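Mannan endo-1,4-beta-mannosidase (Cryptopygus antarcticus, PDB 4OOU) hydrolyses internal 1,4-beta-mannosidic linkages in mannans, galactomannans and glucomannans, yielding mainly short manno-oligosaccharides. Local coordinates at residues L246-S251 with N256-S261. Numbering follows the deposited sequence.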
# COMPACT_ATOMS: atom_id res chain seq x y z
N LEU A 246 8.36 9.98 -8.85
CA LEU A 246 8.00 10.67 -10.11
C LEU A 246 6.54 11.01 -10.37
O LEU A 246 6.20 11.85 -11.24
CB LEU A 246 8.44 9.82 -11.31
CG LEU A 246 9.86 9.91 -11.89
CD1 LEU A 246 10.86 10.74 -11.11
CD2 LEU A 246 10.42 8.51 -12.09
N THR A 247 5.67 10.35 -9.61
CA THR A 247 4.28 10.36 -9.92
C THR A 247 3.45 10.73 -8.70
O THR A 247 2.21 10.70 -8.74
CB THR A 247 3.95 8.99 -10.53
OG1 THR A 247 2.73 9.07 -11.25
CG2 THR A 247 3.83 7.97 -9.51
N GLN A 248 4.10 11.13 -7.61
CA GLN A 248 3.35 11.54 -6.42
C GLN A 248 3.89 12.83 -5.79
O GLN A 248 3.67 13.11 -4.60
CB GLN A 248 3.23 10.38 -5.40
CG GLN A 248 2.03 9.46 -5.70
CD GLN A 248 1.76 8.46 -4.60
OE1 GLN A 248 1.93 8.75 -3.42
NE2 GLN A 248 1.33 7.26 -4.99
N THR A 249 4.53 13.64 -6.62
CA THR A 249 4.86 15.01 -6.23
C THR A 249 4.66 15.95 -7.40
O THR A 249 4.93 15.59 -8.56
CB THR A 249 6.31 15.08 -5.75
OG1 THR A 249 6.57 16.37 -5.17
CG2 THR A 249 7.26 14.76 -6.92
N ASP A 250 4.20 17.17 -7.13
CA ASP A 250 4.23 18.20 -8.18
C ASP A 250 5.57 18.93 -8.22
O ASP A 250 5.85 19.70 -9.16
CB ASP A 250 3.05 19.15 -8.03
CG ASP A 250 1.78 18.50 -8.44
OD1 ASP A 250 1.75 17.98 -9.57
OD2 ASP A 250 0.84 18.44 -7.63
N SER A 251 6.42 18.66 -7.25
CA SER A 251 7.76 19.24 -7.23
C SER A 251 8.63 18.79 -8.43
O SER A 251 8.23 17.94 -9.24
CB SER A 251 8.43 18.93 -5.89
OG SER A 251 7.71 19.56 -4.84
N ASN A 256 2.08 14.92 -9.57
CA ASN A 256 1.33 14.11 -8.60
C ASN A 256 0.04 13.67 -9.27
O ASN A 256 -0.93 14.43 -9.33
CB ASN A 256 1.03 14.94 -7.34
CG ASN A 256 0.27 14.17 -6.26
OD1 ASN A 256 -0.12 13.00 -6.43
ND2 ASN A 256 0.04 14.84 -5.13
N HIS A 257 0.01 12.44 -9.77
CA HIS A 257 -1.16 11.95 -10.49
C HIS A 257 -2.31 11.49 -9.64
O HIS A 257 -3.33 11.13 -10.19
CB HIS A 257 -0.78 10.80 -11.43
CG HIS A 257 -0.15 11.26 -12.69
ND1 HIS A 257 1.21 11.39 -12.83
CD2 HIS A 257 -0.69 11.63 -13.87
CE1 HIS A 257 1.49 11.82 -14.05
NE2 HIS A 257 0.34 11.97 -14.70
N TYR A 258 -2.16 11.50 -8.31
CA TYR A 258 -3.15 10.89 -7.42
C TYR A 258 -3.73 11.85 -6.37
O TYR A 258 -4.40 11.41 -5.42
CB TYR A 258 -2.56 9.63 -6.77
CG TYR A 258 -1.97 8.63 -7.77
CD1 TYR A 258 -0.67 8.74 -8.19
CD2 TYR A 258 -2.72 7.58 -8.27
CE1 TYR A 258 -0.13 7.83 -9.08
CE2 TYR A 258 -2.18 6.68 -9.16
CZ TYR A 258 -0.87 6.81 -9.56
OH TYR A 258 -0.30 5.92 -10.47
N LYS A 259 -3.51 13.15 -6.56
CA LYS A 259 -4.17 14.17 -5.72
C LYS A 259 -5.69 14.12 -5.84
O LYS A 259 -6.21 13.76 -6.88
CB LYS A 259 -3.65 15.61 -5.99
CG LYS A 259 -3.46 16.11 -7.44
CD LYS A 259 -2.59 17.38 -7.40
CE LYS A 259 -2.47 18.14 -8.72
NZ LYS A 259 -1.34 17.72 -9.61
N ASP A 260 -6.37 14.46 -4.76
CA ASP A 260 -7.84 14.54 -4.78
C ASP A 260 -8.38 15.01 -6.15
O ASP A 260 -9.07 14.24 -6.82
CB ASP A 260 -8.36 15.47 -3.67
CG ASP A 260 -8.14 14.90 -2.26
OD1 ASP A 260 -7.19 14.10 -2.00
OD2 ASP A 260 -8.94 15.29 -1.38
N SER A 261 -8.08 16.25 -6.58
CA SER A 261 -8.63 16.79 -7.87
C SER A 261 -8.61 15.74 -9.01
O SER A 261 -9.65 15.46 -9.64
CB SER A 261 -7.98 18.14 -8.31
OG SER A 261 -6.75 18.00 -9.02
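Asp250 and Lys259 reach for each other from opposite directions and close the outer end of a loop that follows strand 238-241 of the TIM barrel and runs into helix 260-267. The lysine is extended until its last torsion, where a bend (chi4 -90°) turns NZ onto the carboxylate: Lys259 NZ lies 3.0 Å from Asp250 OD2 in a salt bridge, on the syn side and 19° out of the carboxylate plane. Asp250 OD1 is busier. From above that plane Asp250 OD1 takes a nearly straight bond from Asn256 N at 3.1 Å; Lys259 NZ adds a weak one, and Arg255 a second salt bridge. Replacing Asp250 by an alanine removes both carboxylate oxygens and would probably leave the ammonium of Lys259 and the guanidinium of Arg255 without their shared anion, and Asn256 N without this acceptor.

At the inner end, Thr247 meets His257 at about a right angle and Tyr258 at a slant. Thr247 O accepts from His257 N at 3.0 Å, the donor standing above the carbonyl plane. Thr247 O also lies at the edge of the Tyr258 ring, near its plane, 3.5 Å from Tyr258 CD1. A chi1 of -161° points Thr247 OG1 away from its own backbone N, and OG1 shares a weak 3.2 Å bond with His257 ND1, while CG2 approaches Tyr258 CE1. The Gln248 side chain crosses Tyr258 at about a right angle, Gln248 CG 3.7 Å from Tyr258 CD1; its amide is bonded to Gln278, Ser242 and Val240, and the tyrosine hydroxyl to Glu183. The Thr247 side chain lies about 5 Å from that of Trp243, a substrate-binding residue. Between the two ends, Asn256 forms an Asx turn in which Asn256 OD1 accepts from Tyr258 N at 3.2 Å.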